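Nitrate/nitrite binding protein NrtA (Synechocystis sp., PDB 2G29) binds nitrate as the solute-binding component of the NrtABCD ABC transporter, which takes up nitrate and probably also nitrite. Local coordinates at residues A246-V249 and D250-K254; D315-I318 and M319-W323; Q404-L407 and D408-K411. One frame throughout, in Å; residues are numbered along the deposited sequence.

Contact 1. Residues A246-V249 and D250-K254; sequences ADWV and DQNPK
Trp248 and Asn252 meet where the short helix 246-251 ends and the chain kinks into the long helix 253-271. This is a helix-to-helix junction. Asn252 is the first residue to leave helical backbone angles, and it also stands just before the second helix. Three backbone bonds of the i to i+4 kind carry the first helix to its end. Asp250 N binds Ala246 O, Gln251 N binds Asp247 O, and Asn252 N reaches Trp248 O at 2.9 Å. The next carbonyl cannot be used in the same way, because Pro253 N has no hydrogen to give to Val249 O.

The indole of Trp248 makes the main side-chain packing with Asn252. With chi1 at -172° the indole swings away from its own backbone N and round towards the residue four places on. Asn252 CB stands almost straight above the six-membered ring, 4.1 Å from the centroid of that Trp248 ring, in a CH-pi contact. The amide plane of Asn252 is turned 55° from the ring. Trp248 also touches Ala255, Ala256 and Leu259, so its ring packs against the second helix. Val249 packs on Tyr116 and Ala256.

The charged ends look elsewhere: Asp247 to Arg245, and Asp250 to Tyr116 on strand 115-120. Asn252 ND2 lies over the five-membered ring on the same face, 3.6 Å from Trp248 NE1, and gives a weak bond of 3.2 Å to Trp248 O.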
loop_
_atom_site.group_PDB
_atom_site.type_symbol
_atom_site.label_atom_id
_atom_site.label_comp_id
_atom_site.label_asym_id
_atom_site.label_seq_id
_atom_site.Cartn_x
_atom_site.Cartn_y
_atom_site.Cartn_z
ATOM N N ALA A 246 -13.442 13.594 -2.189
ATOM C CA ALA A 246 -14.058 14.385 -1.153
ATOM C C ALA A 246 -15.435 14.874 -1.528
ATOM O O ALA A 246 -16.272 15.028 -0.646
ATOM C CB ALA A 246 -13.125 15.573 -0.771
ATOM N N ASP A 247 -15.676 15.124 -2.810
ATOM C CA ASP A 247 -17.006 15.599 -3.199
ATOM C C ASP A 247 -18.070 14.527 -2.919
ATOM O O ASP A 247 -19.173 14.836 -2.418
ATOM C CB ASP A 247 -17.036 16.059 -4.680
ATOM C CG ASP A 247 -17.152 14.900 -5.675
ATOM O OD1 ASP A 247 -16.380 13.941 -5.581
ATOM O OD2 ASP A 247 -18.061 14.921 -6.550
ATOM N N TRP A 248 -17.745 13.265 -3.159
ATOM C CA TRP A 248 -18.711 12.210 -2.912
ATOM C C TRP A 248 -18.943 12.051 -1.390
ATOM O O TRP A 248 -20.070 11.906 -0.935
ATOM C CB TRP A 248 -18.226 10.889 -3.536
ATOM C CG TRP A 248 -19.233 9.795 -3.502
ATOM C CD1 TRP A 248 -20.056 9.413 -4.520
ATOM C CD2 TRP A 248 -19.497 8.892 -2.413
ATOM N NE1 TRP A 248 -20.805 8.330 -4.144
ATOM C CE2 TRP A 248 -20.486 7.978 -2.862
ATOM C CE3 TRP A 248 -18.997 8.758 -1.112
ATOM C CZ2 TRP A 248 -20.981 6.947 -2.057
ATOM C CZ3 TRP A 248 -19.490 7.736 -0.299
ATOM C CH2 TRP A 248 -20.474 6.831 -0.782
ATOM N N VAL A 249 -17.885 12.087 -0.584
ATOM C CA VAL A 249 -18.035 11.973 0.856
ATOM C C VAL A 249 -18.805 13.147 1.460
ATOM O O VAL A 249 -19.651 12.952 2.362
ATOM C CB VAL A 249 -16.642 11.829 1.557
ATOM C CG1 VAL A 249 -16.802 11.875 3.088
ATOM C CG2 VAL A 249 -16.011 10.507 1.116
ATOM N N ASP A 250 -18.526 14.354 0.976
ATOM C CA ASP A 250 -19.185 15.560 1.521
ATOM C C ASP A 250 -20.663 15.558 1.134
ATOM O O ASP A 250 -21.494 16.073 1.880
ATOM C CB ASP A 250 -18.551 16.843 0.970
ATOM C CG ASP A 250 -17.139 17.122 1.513
ATOM O OD1 ASP A 250 -16.678 16.451 2.458
ATOM O OD2 ASP A 250 -16.497 18.055 0.974
ATOM N N GLN A 251 -20.984 15.005 -0.033
ATOM C CA GLN A 251 -22.386 14.958 -0.471
ATOM C C GLN A 251 -23.171 13.820 0.145
ATOM O O GLN A 251 -24.381 13.958 0.392
ATOM C CB GLN A 251 -22.452 14.802 -1.986
ATOM C CG GLN A 251 -22.328 16.102 -2.725
ATOM C CD GLN A 251 -22.262 15.905 -4.223
ATOM O OE1 GLN A 251 -23.086 15.192 -4.799
ATOM N NE2 GLN A 251 -21.289 16.546 -4.868
ATOM N N ASN A 252 -22.482 12.714 0.383
ATOM C CA ASN A 252 -23.073 11.490 0.923
ATOM C C ASN A 252 -22.420 11.039 2.234
ATOM O O ASN A 252 -21.882 9.930 2.320
ATOM C CB ASN A 252 -22.933 10.377 -0.122
ATOM C CG ASN A 252 -23.508 10.768 -1.458
ATOM O OD1 ASN A 252 -24.721 10.965 -1.591
ATOM N ND2 ASN A 252 -22.650 10.896 -2.456
ATOM N N PRO A 253 -22.485 11.871 3.288
ATOM C CA PRO A 253 -21.863 11.488 4.560
ATOM C C PRO A 253 -22.377 10.227 5.230
ATOM O O PRO A 253 -21.614 9.491 5.849
ATOM C CB PRO A 253 -21.997 12.750 5.417
ATOM C CG PRO A 253 -23.253 13.397 4.882
ATOM C CD PRO A 253 -23.197 13.162 3.389
ATOM N N LYS A 254 -23.669 9.957 5.087
ATOM C CA LYS A 254 -24.204 8.761 5.694
ATOM C C LYS A 254 -23.751 7.502 4.944
ATOM O O LYS A 254 -23.460 6.473 5.564
ATOM C CB LYS A 254 -25.732 8.842 5.756
ATOM C CG LYS A 254 -26.251 9.984 6.635
ATOM C CD LYS A 254 -27.716 10.280 6.339
ATOM C CE LYS A 254 -28.198 11.517 7.099
ATOM N NZ LYS A 254 -29.566 11.929 6.621
#

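Contact 2. Residues D315-I318 and M319-W323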
loop_
_atom_site.group_PDB
_atom_site.type_symbol
_atom_site.label_atom_id
_atom_site.label_comp_id
_atom_site.label_asym_id
_atom_site.label_seq_id
_atom_site.Cartn_x
_atom_site.Cartn_y
_atom_site.Cartn_z
ATOM N N ASP A 315 6.859 -15.850 10.311
ATOM C CA ASP A 315 6.899 -14.626 11.110
ATOM C C ASP A 315 5.545 -13.928 11.016
ATOM O O ASP A 315 5.259 -13.213 10.045
ATOM C CB ASP A 315 8.008 -13.687 10.636
ATOM C CG ASP A 315 8.233 -12.533 11.603
ATOM O OD1 ASP A 315 7.254 -12.082 12.201
ATOM O OD2 ASP A 315 9.381 -12.074 11.761
ATOM N N GLN A 316 4.700 -14.152 12.021
ATOM C CA GLN A 316 3.366 -13.574 12.068
ATOM C C GLN A 316 3.339 -12.069 12.297
ATOM O O GLN A 316 2.320 -11.430 12.059
ATOM C CB GLN A 316 2.529 -14.214 13.191
ATOM C CG GLN A 316 2.483 -15.717 13.177
ATOM C CD GLN A 316 1.917 -16.257 11.888
ATOM O OE1 GLN A 316 2.617 -16.939 11.129
ATOM N NE2 GLN A 316 0.645 -15.972 11.633
ATOM N N GLU A 317 4.447 -11.511 12.774
ATOM C CA GLU A 317 4.448 -10.090 13.052
ATOM C C GLU A 317 4.697 -9.213 11.851
ATOM O O GLU A 317 4.223 -8.094 11.840
ATOM C CB GLU A 317 5.423 -9.760 14.185
ATOM C CG GLU A 317 4.871 -10.136 15.572
ATOM C CD GLU A 317 3.474 -9.552 15.850
ATOM O OE1 GLU A 317 3.284 -8.322 15.756
ATOM O OE2 GLU A 317 2.558 -10.329 16.164
ATOM N N ILE A 318 5.394 -9.738 10.844
ATOM C CA ILE A 318 5.682 -8.959 9.626
ATOM C C ILE A 318 4.692 -9.188 8.490
ATOM O O ILE A 318 4.784 -8.536 7.420
ATOM C CB ILE A 318 7.134 -9.193 9.117
ATOM C CG1 ILE A 318 7.348 -10.642 8.701
ATOM C CG2 ILE A 318 8.130 -8.844 10.228
ATOM C CD1 ILE A 318 8.790 -10.933 8.269
ATOM N N MET A 319 3.739 -10.095 8.684
ATOM C CA MET A 319 2.742 -10.353 7.640
ATOM C C MET A 319 1.713 -9.214 7.512
ATOM O O MET A 319 1.616 -8.351 8.382
ATOM C CB MET A 319 2.001 -11.663 7.918
ATOM C CG MET A 319 1.066 -11.605 9.115
ATOM S SD MET A 319 0.436 -13.227 9.584
ATOM C CE MET A 319 -0.569 -13.626 8.156
ATOM N N GLN A 320 0.936 -9.214 6.435
ATOM C CA GLN A 320 -0.084 -8.183 6.264
ATOM C C GLN A 320 -1.094 -8.264 7.418
ATOM O O GLN A 320 -1.532 -9.349 7.809
ATOM C CB GLN A 320 -0.757 -8.319 4.897
ATOM C CG GLN A 320 0.051 -7.741 3.746
ATOM C CD GLN A 320 -0.726 -7.713 2.445
ATOM O OE1 GLN A 320 -1.957 -7.750 2.445
ATOM N NE2 GLN A 320 -0.214 -7.629 1.223
ATOM N N LYS A 321 -1.422 -7.109 7.971
ATOM C CA LYS A 321 -2.386 -7.004 9.061
ATOM C C LYS A 321 -3.418 -5.977 8.641
ATOM O O LYS A 321 -3.059 -4.921 8.095
ATOM C CB LYS A 321 -1.690 -6.546 10.349
ATOM C CG LYS A 321 -0.702 -7.525 10.922
ATOM C CD LYS A 321 0.140 -6.803 11.979
ATOM C CE LYS A 321 1.183 -7.738 12.590
ATOM N NZ LYS A 321 2.100 -7.056 13.540
ATOM N N TYR A 322 -4.685 -6.261 8.941
ATOM C CA TYR A 322 -5.814 -5.416 8.571
ATOM C C TYR A 322 -6.545 -4.852 9.773
ATOM O O TYR A 322 -7.391 -4.009 9.617
ATOM C CB TYR A 322 -6.845 -6.204 7.715
ATOM C CG TYR A 322 -6.209 -6.980 6.582
ATOM C CD1 TYR A 322 -6.148 -8.381 6.616
ATOM C CD2 TYR A 322 -5.580 -6.322 5.523
ATOM C CE1 TYR A 322 -5.469 -9.100 5.637
ATOM C CE2 TYR A 322 -4.907 -7.032 4.542
ATOM C CZ TYR A 322 -4.846 -8.420 4.605
ATOM O OH TYR A 322 -4.130 -9.144 3.680
ATOM N N TRP A 323 -6.215 -5.323 10.970
ATOM C CA TRP A 323 -6.923 -4.843 12.142
ATOM C C TRP A 323 -6.076 -4.864 13.404
ATOM O O TRP A 323 -6.038 -3.873 14.126
ATOM C CB TRP A 323 -8.183 -5.678 12.354
ATOM C CG TRP A 323 -9.098 -5.050 13.335
ATOM C CD1 TRP A 323 -9.325 -5.441 14.642
ATOM C CD2 TRP A 323 -9.947 -3.945 13.097
ATOM N NE1 TRP A 323 -10.275 -4.630 15.215
ATOM C CE2 TRP A 323 -10.671 -3.701 14.295
ATOM C CE3 TRP A 323 -10.166 -3.119 11.993
ATOM C CZ2 TRP A 323 -11.591 -2.683 14.398
ATOM C CZ3 TRP A 323 -11.075 -2.112 12.100
ATOM C CH2 TRP A 323 -11.778 -1.890 13.292
#
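Glu317 and Lys321 meet across a chain that turns tightly at 315-318 and then runs extended from Met319 to Lys321, with no regular helix or strand. The turn is an Asx turn. Asp315 OD1 accepts from Glu317 N nearly along its C-O axis, at 2.9 Å. Asp315 OD1 also accepts from Ile318 N at 3.3 Å, from above the carboxylate plane.

The main side-chain contact is a salt bridge. Lys321 is stretched out beyond CG and comes back along the turn, and its NZ meets two oxygens of one residue. Glu317 OE1 is 2.8 Å from Lys321 NZ and is approached from above the carboxylate plane. Glu317 O is 2.9 Å from Lys321 NZ, which lies in the carbonyl plane on a lone pair. The bend of Glu317 at chi2 (-53°) turns its carboxylate back towards the amine. Asp236 and Asp325 also form salt bridges to this amine, which probably keeps it charged. A methionine in place of Lys321 would probably leave three carboxylates without their shared cation and release the Glu317 side chain to swing away.

Gln320 lies close to the nitrate-binding residues Gln126 and Gly211, and its NE2 binds Gly125 O. Gln320 OE1 accepts a bond of 2.9 Å from Tyr322 OH. Met319 instead packs against the turn and Tyr304. Its side chain lies alongside that of Gln316, and Met319 CG sits 3.2 Å from Gln316 O.

Contact 3. Residues Q404-L407 and D408-K411; sequences QAYL and DSLK
The ring of Tyr406, at the C-terminal end of helix 403-408, has Leu410 CD1 over one face, 4.0 Å from the ring centroid and 29° off the normal, in a CH-pi contact. Here the helix gives way to the last modelled loop. Ser409 OG approaches the same ring obliquely. The methyl leans to the hydroxyl end, with Tyr406 CE2 the nearest ring atom, 3.6 Å from Leu410 CD1. Phe398 meets Tyr406 edge-to-face, and Trp337 adds a further ring.

At chi1 163° the phenol is turned from its own N towards the end of the helix, where Leu410 can cover it. The phenol hydroxyl bonds to Glu341 of helix 332-344. Leu407 packs on Thr340 and Arg344 of that helix, and Leu410 also touches Arg344. The last modelled part of the chain is thus laid against helix 332-344. Leu407 CD2 and Leu410 CD1 are 4.2 Å apart.

The backbone bonds pass from four-residue to three-residue spans as the helix ends. Asp408 N still reaches back four residues to Gln404 O, whereas the bond from Ser409 N to Ala405 O is weak. Leu410 N binds Leu407 O, only three residues back.

Tyr406 O takes two bonds from one residue. Ser409 N comes to Tyr406 O at 3.0 Å, from above the carbonyl plane, and Ser409 OG gives a shorter bond of 2.7 Å to the same Tyr406 O.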
loop_
_atom_site.group_PDB
_atom_site.type_symbol
_atom_site.label_atom_id
_atom_site.label_comp_id
_atom_site.label_asym_id
_atom_site.label_seq_id
_atom_site.Cartn_x
_atom_site.Cartn_y
_atom_site.Cartn_z
ATOM N N GLN A 404 12.033 17.766 9.529
ATOM C CA GLN A 404 13.266 18.266 8.943
ATOM C C GLN A 404 14.486 17.543 9.532
ATOM O O GLN A 404 15.429 17.279 8.818
ATOM C CB GLN A 404 13.399 19.785 9.149
ATOM C CG GLN A 404 13.922 20.187 10.508
ATOM C CD GLN A 404 14.327 21.656 10.581
ATOM O OE1 GLN A 404 14.786 22.131 11.624
ATOM N NE2 GLN A 404 14.159 22.383 9.474
ATOM N N ALA A 405 14.463 17.211 10.829
ATOM C CA ALA A 405 15.592 16.506 11.430
ATOM C C ALA A 405 15.730 15.115 10.795
ATOM O O ALA A 405 16.834 14.605 10.639
ATOM C CB ALA A 405 15.420 16.394 12.949
ATOM N N TYR A 406 14.599 14.495 10.461
ATOM C CA TYR A 406 14.637 13.210 9.787
ATOM C C TYR A 406 15.352 13.378 8.439
ATOM O O TYR A 406 16.261 12.635 8.111
ATOM C CB TYR A 406 13.208 12.706 9.581
ATOM C CG TYR A 406 13.110 11.602 8.557
ATOM C CD1 TYR A 406 13.474 10.283 8.873
ATOM C CD2 TYR A 406 12.642 11.865 7.269
ATOM C CE1 TYR A 406 13.358 9.257 7.918
ATOM C CE2 TYR A 406 12.527 10.857 6.307
ATOM C CZ TYR A 406 12.884 9.555 6.633
ATOM O OH TYR A 406 12.780 8.545 5.709
ATOM N N LEU A 407 14.945 14.359 7.629
ATOM C CA LEU A 407 15.599 14.548 6.342
ATOM C C LEU A 407 17.086 14.870 6.520
ATOM O O LEU A 407 17.930 14.391 5.731
ATOM C CB LEU A 407 14.910 15.670 5.554
ATOM C CG LEU A 407 13.465 15.446 5.111
ATOM C CD1 LEU A 407 12.909 16.777 4.560
ATOM C CD2 LEU A 407 13.421 14.384 4.030
ATOM N N ASP A 408 17.409 15.650 7.555
ATOM C CA ASP A 408 18.802 16.006 7.778
ATOM C C ASP A 408 19.652 14.792 8.116
ATOM O O ASP A 408 20.862 14.797 7.882
ATOM C CB ASP A 408 18.936 17.068 8.894
ATOM C CG ASP A 408 18.374 18.428 8.504
ATOM O OD1 ASP A 408 18.147 18.669 7.304
ATOM O OD2 ASP A 408 18.168 19.267 9.425
ATOM N N SER A 409 19.033 13.741 8.651
ATOM C CA SER A 409 19.746 12.528 9.010
ATOM C C SER A 409 19.990 11.588 7.818
ATOM O O SER A 409 20.681 10.588 7.944
ATOM C CB SER A 409 18.992 11.755 10.121
ATOM O OG SER A 409 17.829 11.102 9.599
ATOM N N LEU A 410 19.383 11.880 6.668
ATOM C CA LEU A 410 19.555 11.003 5.513
ATOM C C LEU A 410 20.700 11.481 4.637
ATOM O O LEU A 410 20.799 12.663 4.337
ATOM C CB LEU A 410 18.269 10.979 4.693
ATOM C CG LEU A 410 17.010 10.597 5.490
ATOM C CD1 LEU A 410 15.772 10.925 4.660
ATOM C CD2 LEU A 410 17.031 9.115 5.843
ATOM N N LYS A 411 21.546 10.553 4.214
ATOM C CA LYS A 411 22.696 10.906 3.378
ATOM C C LYS A 411 22.325 11.193 1.916
ATOM O O LYS A 411 22.752 12.204 1.345
ATOM C CB LYS A 411 23.710 9.776 3.418
ATOM C CG LYS A 411 24.404 9.603 4.756
ATOM C CD LYS A 411 25.314 8.370 4.737
ATOM C CE LYS A 411 26.073 8.218 6.050
ATOM N NZ LYS A 411 26.966 7.020 6.034
#

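The three contacts follow one another along the chain; none nests in or crosses another. Each closes a local turn of a few residues. Contact 1 comes first, just after strand 240-245. It bends one helix into the next at the edge of the five-stranded sheet that ends in strand 115-120. Contact 2 follows in the loop between strand 313-314 and helix 332-344, and that loop passes beside the nitrate site. Contact 3 ends the series, setting the last helix against helix 332-344. The contacts do not touch. Contacts 1 and 2 come within about 16 Å at their nearest atoms, while the centres of contacts 1 and 3 are about 38 Å apart.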